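Local coordinates for penicillin-binding protein activator LpoB (Escherichia coli, PDB 4Q6Z), which probably regulates peptidoglycan synthesis from the outer membrane as an activator of penicillin-binding protein 1B, and is represented by its C-terminal domain, at residues D18-G23 and G56-V61; V25-S30 and D79-R84. All blocks are in the same frame, centred on the assembly; numbering follows the deposited sequence.

Contact 1: residues D18-G23 and G56-V61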
ATOM      1  N   ASP A  18      -3.718  -9.244  14.315  1.00 52.95           N
ATOM      2  CA  ASP A  18      -4.408 -10.516  14.248  1.00 49.36           C
ATOM      3  C   ASP A  18      -5.011 -10.651  12.857  1.00 46.31           C
ATOM      4  O   ASP A  18      -5.708  -9.759  12.408  1.00 46.98           O
ATOM      5  CB  ASP A  18      -5.476 -10.584  15.354  1.00 51.17           C
ATOM      6  CG  ASP A  18      -4.874 -10.889  16.750  1.00 52.66           C
ATOM      7  OD1 ASP A  18      -5.590 -10.754  17.780  1.00 51.20           O
ATOM      8  OD2 ASP A  18      -3.678 -11.263  16.813  1.00 48.18           O
ATOM      9  N   GLY A  19      -4.706 -11.745  12.162  1.00 45.76           N
ATOM     10  CA  GLY A  19      -5.144 -11.941  10.764  1.00 44.09           C
ATOM     11  C   GLY A  19      -4.109 -11.633   9.678  1.00 45.14           C
ATOM     12  O   GLY A  19      -4.315 -11.985   8.501  1.00 50.31           O
ATOM     13  N   VAL A  20      -2.992 -11.016  10.053  1.00 41.40           N
ATOM     14  CA  VAL A  20      -1.925 -10.729   9.084  1.00 41.17           C
ATOM     15  C   VAL A  20      -0.843 -11.805   9.072  1.00 40.66           C
ATOM     16  O   VAL A  20      -0.107 -11.948  10.027  1.00 37.81           O
ATOM     17  CB  VAL A  20      -1.260  -9.369   9.360  1.00 41.54           C
ATOM     18  CG1 VAL A  20      -0.158  -9.115   8.343  1.00 42.67           C
ATOM     19  CG2 VAL A  20      -2.281  -8.251   9.293  1.00 41.53           C
ATOM     20  N   THR A  21      -0.732 -12.548   7.980  1.00 42.64           N
ATOM     21  CA  THR A  21       0.269 -13.598   7.911  1.00 48.48           C
ATOM     22  C   THR A  21       1.515 -13.033   7.261  1.00 49.39           C
ATOM     23  O   THR A  21       1.441 -12.434   6.190  1.00 54.26           O
ATOM     24  CB  THR A  21      -0.194 -14.845   7.122  1.00 50.49           C
ATOM     25  OG1 THR A  21      -0.150 -14.574   5.727  1.00 61.40           O
ATOM     26  CG2 THR A  21      -1.604 -15.247   7.472  1.00 51.81           C
ATOM     27  N   ALA A  22       2.660 -13.238   7.899  1.00 47.69           N
ATOM     28  CA  ALA A  22       3.919 -12.715   7.390  1.00 45.86           C
ATOM     29  C   ALA A  22       4.426 -13.561   6.230  1.00 45.94           C
ATOM     30  O   ALA A  22       3.984 -14.689   6.005  1.00 41.31           O
ATOM     31  CB  ALA A  22       4.958 -12.666   8.497  1.00 48.57           C
ATOM     32  N   GLY A  23       5.367 -12.988   5.492  1.00 45.38           N
ATOM     33  CA  GLY A  23       5.885 -13.605   4.271  1.00 44.80           C
ATOM     34  C   GLY A  23       4.881 -13.680   3.135  1.00 41.86           C
ATOM     35  O   GLY A  23       5.154 -14.303   2.115  1.00 45.05           O
ATOM     36  N   GLY A  56      12.489  -8.528   4.806  1.00 93.93           N
ATOM     37  CA  GLY A  56      12.139  -9.654   3.944  1.00 88.51           C
ATOM     38  C   GLY A  56      10.903 -10.367   4.454  1.00 84.69           C
ATOM     39  O   GLY A  56      10.674 -11.547   4.187  1.00 94.88           O
ATOM     40  N   LYS A  57      10.101  -9.624   5.201  1.00 75.92           N
ATOM     41  CA  LYS A  57       8.949 -10.178   5.905  1.00 70.33           C
ATOM     42  C   LYS A  57       7.694 -10.024   5.048  1.00 66.27           C
ATOM     43  O   LYS A  57       6.627 -10.539   5.375  1.00 64.70           O
ATOM     44  CB  LYS A  57       8.764  -9.478   7.247  1.00 72.15           C
ATOM     45  CG  LYS A  57       8.620  -7.962   7.090  1.00 79.24           C
ATOM     46  CD  LYS A  57       9.254  -7.148   8.208  1.00 83.73           C
ATOM     47  CE  LYS A  57       8.773  -5.701   8.119  1.00 81.45           C
ATOM     48  NZ  LYS A  57       9.458  -4.840   9.119  1.00 82.77           N
ATOM     49  N   PHE A  58       7.825  -9.297   3.945  1.00 60.82           N
ATOM     50  CA  PHE A  58       6.849  -9.367   2.861  1.00 58.30           C
ATOM     51  C   PHE A  58       7.543  -9.424   1.516  1.00 54.06           C
ATOM     52  O   PHE A  58       8.507  -8.695   1.268  1.00 58.08           O
ATOM     53  CB  PHE A  58       5.931  -8.149   2.865  1.00 57.91           C
ATOM     54  CG  PHE A  58       4.885  -8.174   3.945  1.00 54.68           C
ATOM     55  CD1 PHE A  58       3.882  -9.121   3.937  1.00 50.71           C
ATOM     56  CD2 PHE A  58       4.893  -7.217   4.949  1.00 56.69           C
ATOM     57  CE1 PHE A  58       2.912  -9.123   4.912  1.00 50.74           C
ATOM     58  CE2 PHE A  58       3.934  -7.217   5.934  1.00 52.26           C
ATOM     59  CZ  PHE A  58       2.944  -8.174   5.915  1.00 52.19           C
ATOM     60  N   THR A  59       7.022 -10.271   0.644  1.00 47.97           N
ATOM     61  CA  THR A  59       7.284 -10.184  -0.783  1.00 50.25           C
ATOM     62  C   THR A  59       6.352  -9.199  -1.507  1.00 54.48           C
ATOM     63  O   THR A  59       5.150  -9.225  -1.280  1.00 56.17           O
ATOM     64  CB  THR A  59       7.091 -11.580  -1.370  1.00 49.50           C
ATOM     65  OG1 THR A  59       7.371 -12.557  -0.362  1.00 46.96           O
ATOM     66  CG2 THR A  59       7.972 -11.803  -2.569  1.00 52.14           C
ATOM     67  N   LEU A  60       6.902  -8.321  -2.354  1.00 56.10           N
ATOM     68  CA  LEU A  60       6.092  -7.299  -3.055  1.00 55.81           C
ATOM     69  C   LEU A  60       6.003  -7.593  -4.535  1.00 52.04           C
ATOM     70  O   LEU A  60       6.947  -8.035  -5.161  1.00 51.11           O
ATOM     71  CB  LEU A  60       6.634  -5.860  -2.875  1.00 59.61           C
ATOM     72  CG  LEU A  60       7.370  -5.506  -1.574  1.00 62.46           C
ATOM     73  CD1 LEU A  60       7.953  -4.102  -1.662  1.00 63.56           C
ATOM     74  CD2 LEU A  60       6.470  -5.628  -0.359  1.00 60.89           C
ATOM     75  N   VAL A  61       4.865  -7.306  -5.116  1.00 53.29           N
ATOM     76  CA  VAL A  61       4.779  -7.374  -6.558  1.00 53.46           C
ATOM     77  C   VAL A  61       5.662  -6.262  -7.145  1.00 58.45           C
ATOM     78  O   VAL A  61       5.494  -5.089  -6.814  1.00 62.17           O
ATOM     79  CB  VAL A  61       3.327  -7.216  -7.024  1.00 52.42           C
ATOM     80  CG1 VAL A  61       3.249  -7.142  -8.539  1.00 51.01           C
ATOM     81  CG2 VAL A  61       2.468  -8.355  -6.489  1.00 51.49           C
TER
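A backbone hydrogen bond joins Gly23 to Lys57: the amide N of Gly23 gives its proton to O of Lys57 over 2.8 Å, with an N-H...O angle of 150°. Glycine suits this place because Gly23 has a positive phi, 68°, which residues with a CB adopt less readily. The CB of Ala22 lies 4.1 Å from Lys57 O, a small side chain beside the hydrogen-bonded carbonyl.

The apolar part is carried by Phe58. Its CG is anti to the carbonyl carbon (chi1 -75°), and the ring extends toward the loop, where CZ meets CG1 of Val20 at 4.1 Å. That methyl comes in at the ring edge, near the ring plane, and the two side chains cross at about a right angle. CE1 of the ring also lies 3.8 Å from O of Thr21, a carbonyl oxygen that accepts a hydrogen bond from Ser24 OG. The buried ring continues onto Met14 of helix 3-15 and Leu26 of strand 25-35, a place that suits a large aromatic residue. The side chain of Lys57 packs on Val11 and Leu15 of the same helix, while its NZ makes a weak hydrogen bond to Asn54 O.

The loop after helix 3-15 is thus joined at the surface to the approach to strand 59-60. Its polar link, from Gly23 N to Lys57 O, is made by main-chain atoms and so depends on the path of the backbone more than on side-chain identity, while the side-chain contribution rests on the edge of Phe58 at Val20.

Contact 2: residues V25-S30 and D79-R84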
ATOM      1  N   VAL A  25       2.702 -12.334  -0.065  1.00 44.69           N
ATOM      2  CA  VAL A  25       2.985 -11.519  -1.216  1.00 41.76           C
ATOM      3  C   VAL A  25       2.014 -10.400  -1.157  1.00 42.57           C
ATOM      4  O   VAL A  25       0.849 -10.609  -0.910  1.00 43.24           O
ATOM      5  CB  VAL A  25       2.789 -12.283  -2.518  1.00 40.14           C
ATOM      6  CG1 VAL A  25       3.033 -11.360  -3.702  1.00 39.06           C
ATOM      7  CG2 VAL A  25       3.715 -13.500  -2.550  1.00 39.85           C
ATOM      8  N   LEU A  26       2.511  -9.212  -1.428  1.00 46.95           N
ATOM      9  CA  LEU A  26       1.819  -7.988  -1.124  1.00 45.72           C
ATOM     10  C   LEU A  26       1.830  -7.110  -2.374  1.00 43.81           C
ATOM     11  O   LEU A  26       2.891  -6.663  -2.821  1.00 46.26           O
ATOM     12  CB  LEU A  26       2.586  -7.315   0.000  1.00 48.74           C
ATOM     13  CG  LEU A  26       1.832  -6.320   0.838  1.00 50.28           C
ATOM     14  CD1 LEU A  26       0.950  -7.105   1.773  1.00 52.15           C
ATOM     15  CD2 LEU A  26       2.815  -5.453   1.608  1.00 51.16           C
ATOM     16  N   LEU A  27       0.661  -6.868  -2.945  1.00 42.08           N
ATOM     17  CA  LEU A  27       0.514  -5.818  -3.966  1.00 43.66           C
ATOM     18  C   LEU A  27       0.402  -4.437  -3.258  1.00 44.45           C
ATOM     19  O   LEU A  27      -0.594  -4.128  -2.585  1.00 44.04           O
ATOM     20  CB  LEU A  27      -0.657  -6.124  -4.920  1.00 41.91           C
ATOM     21  CG  LEU A  27      -1.027  -5.106  -6.030  1.00 41.68           C
ATOM     22  CD1 LEU A  27       0.160  -4.808  -6.909  1.00 42.19           C
ATOM     23  CD2 LEU A  27      -2.183  -5.554  -6.904  1.00 42.13           C
ATOM     24  N   VAL A  28       1.455  -3.627  -3.371  1.00 46.41           N
ATOM     25  CA  VAL A  28       1.534  -2.363  -2.613  1.00 46.39           C
ATOM     26  C   VAL A  28       1.044  -1.203  -3.484  1.00 49.34           C
ATOM     27  O   VAL A  28       1.751  -0.780  -4.386  1.00 49.18           O
ATOM     28  CB  VAL A  28       2.963  -2.038  -2.154  1.00 45.54           C
ATOM     29  CG1 VAL A  28       2.990  -0.711  -1.419  1.00 43.98           C
ATOM     30  CG2 VAL A  28       3.550  -3.149  -1.295  1.00 45.75           C
ATOM     31  N   ASP A  29      -0.142  -0.678  -3.177  1.00 52.24           N
ATOM     32  CA  ASP A  29      -0.747   0.433  -3.911  1.00 51.51           C
ATOM     33  C   ASP A  29      -0.040   1.760  -3.624  1.00 52.79           C
ATOM     34  O   ASP A  29       0.518   1.958  -2.541  1.00 50.61           O
ATOM     35  CB  ASP A  29      -2.217   0.543  -3.535  1.00 54.71           C
ATOM     36  CG  ASP A  29      -2.928   1.676  -4.258  1.00 60.78           C
ATOM     37  OD1 ASP A  29      -2.553   1.996  -5.403  1.00 61.99           O
ATOM     38  OD2 ASP A  29      -3.856   2.264  -3.673  1.00 63.51           O
ATOM     39  N   SER A  30      -0.057   2.662  -4.605  1.00 53.10           N
ATOM     40  CA  SER A  30       0.551   3.993  -4.455  1.00 52.38           C
ATOM     41  C   SER A  30      -0.142   4.684  -3.326  1.00 51.17           C
ATOM     42  O   SER A  30      -1.354   4.556  -3.203  1.00 54.89           O
ATOM     43  CB  SER A  30       0.363   4.865  -5.703  1.00 54.35           C
ATOM     44  OG  SER A  30       0.520   4.157  -6.924  1.00 56.37           O
ATOM     45  N   ASP A  79      -2.236   4.261 -14.121  1.00131.05           N
ATOM     46  CA  ASP A  79      -3.452   4.655 -13.406  1.00130.73           C
ATOM     47  C   ASP A  79      -3.611   3.884 -12.082  1.00122.30           C
ATOM     48  O   ASP A  79      -4.711   3.449 -11.734  1.00116.27           O
ATOM     49  CB  ASP A  79      -4.685   4.400 -14.299  1.00138.56           C
ATOM     50  CG  ASP A  79      -5.836   5.377 -14.042  1.00142.66           C
ATOM     51  OD1 ASP A  79      -5.754   6.185 -13.091  1.00143.31           O
ATOM     52  OD2 ASP A  79      -6.836   5.319 -14.802  1.00139.46           O
ATOM     53  N   SER A  80      -2.519   3.711 -11.341  1.00118.03           N
ATOM     54  CA  SER A  80      -2.490   2.729 -10.248  1.00114.56           C
ATOM     55  C   SER A  80      -3.158   3.278  -8.978  1.00119.32           C
ATOM     56  O   SER A  80      -3.140   4.478  -8.759  1.00120.74           O
ATOM     57  CB  SER A  80      -1.057   2.298  -9.944  1.00102.58           C
ATOM     58  OG  SER A  80      -0.341   3.315  -9.280  1.00 98.39           O
ATOM     59  N   LEU A  81      -3.724   2.419  -8.126  1.00114.62           N
ATOM     60  CA  LEU A  81      -4.492   1.216  -8.535  1.00104.06           C
ATOM     61  C   LEU A  81      -5.913   1.596  -8.975  1.00 92.42           C
ATOM     62  O   LEU A  81      -6.398   2.676  -8.644  1.00 88.94           O
ATOM     63  CB  LEU A  81      -4.526   0.176  -7.385  1.00100.64           C
ATOM     64  CG  LEU A  81      -3.926  -1.217  -7.619  1.00 93.75           C
ATOM     65  CD1 LEU A  81      -2.597  -1.226  -8.367  1.00 92.00           C
ATOM     66  CD2 LEU A  81      -3.740  -1.880  -6.267  1.00 95.36           C
ATOM     67  N   GLY A  82      -6.575   0.721  -9.724  1.00 81.84           N
ATOM     68  CA  GLY A  82      -7.995   0.905  -9.990  1.00 80.71           C
ATOM     69  C   GLY A  82      -8.826   0.864  -8.719  1.00 81.94           C
ATOM     70  O   GLY A  82      -8.301   0.972  -7.608  1.00 84.10           O
ATOM     71  N   THR A  83     -10.134   0.709  -8.884  1.00 80.81           N
ATOM     72  CA  THR A  83     -11.042   0.355  -7.776  1.00 83.11           C
ATOM     73  C   THR A  83     -10.487  -0.790  -6.883  1.00 90.64           C
ATOM     74  O   THR A  83      -9.378  -1.316  -7.088  1.00 92.65           O
ATOM     75  CB  THR A  83     -12.432  -0.019  -8.358  1.00 80.82           C
ATOM     76  OG1 THR A  83     -12.610   0.699  -9.573  1.00 74.27           O
ATOM     77  CG2 THR A  83     -13.627   0.313  -7.411  1.00 82.77           C
ATOM     78  N   ARG A  84     -11.255  -1.162  -5.870  1.00 96.06           N
ATOM     79  CA  ARG A  84     -11.028  -2.431  -5.168  1.00 96.47           C
ATOM     80  C   ARG A  84     -11.139  -3.621  -6.120  1.00 86.32           C
ATOM     81  O   ARG A  84     -10.310  -4.520  -6.082  1.00 91.19           O
ATOM     82  CB  ARG A  84     -11.987  -2.589  -3.988  1.00100.79           C
ATOM     83  CG  ARG A  84     -11.813  -1.511  -2.915  1.00108.18           C
ATOM     84  CD  ARG A  84     -11.891  -2.069  -1.511  1.00110.14           C
ATOM     85  NE  ARG A  84     -12.982  -3.028  -1.401  1.00114.18           N
ATOM     86  CZ  ARG A  84     -13.277  -3.727  -0.311  1.00113.36           C
ATOM     87  NH1 ARG A  84     -12.568  -3.582   0.805  1.00107.91           N
ATOM     88  NH2 ARG A  84     -14.297  -4.580  -0.344  1.00118.32           N
TER
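Leu81 lays its CB against the carboxylate of Asp29, 3.3 Å from OD1. Its CD2 meets CD2 of Leu27 at 4.0 Å. The two leucines reach toward each other tip to tip, whereas Asp29 and Leu81 cross obliquely. In Asp29, chi1 of -180° sets CG anti to the backbone N, on the side where OD1 meets the loop. There OD1 accepts the amide proton of Leu81 N at 3.0 Å, on its syn side and 32° out of the carboxylate plane. The same oxygen takes a weak bond from Ser30 N, so one acceptor of a buried residue serves a backbone amide of each segment. An alanine in place of Asp29 would probably leave the amide of Leu81, which belongs to the cis peptide bond before that residue, without this acceptor.

Beside this pair, the hydroxyl of Ser80 donates to OG of Ser30 over 2.6 Å; serine suits both positions, since each short side chain carries a hydroxyl that can reach the other's.

Leu27 and Leu81 both touch Leu66 of helix 63-73, Leu27 also packs on Ile90 and Ala91 of helix 84-93, and Leu81 on Ala87. Leu81 meets Val99 of strand 98-106 as well, so the loop between the two helices is tucked against strand 25-35 where helices and sheet come together.

How the contacts relate
Contact 1 lies at the surface, its centre about 12 Å from the centre of the chain, whereas contact 2 is partly buried, its centre about 7 Å from that point. Both reach the mixed sheet through neighbouring strands, 59-60 and 25-35, which run parallel; probable backbone hydrogen bonds tie Leu26 to Thr59 and Val61 and so join the two contacts directly. Their segments alternate along the chain, each contact bringing a loop to one of these strands or its approach. Chemistry follows place: contact 1 depends on a main-chain bond and an aromatic edge, while contact 2, closer to the core, combines leucine packing with a carboxylate and paired hydroxyls.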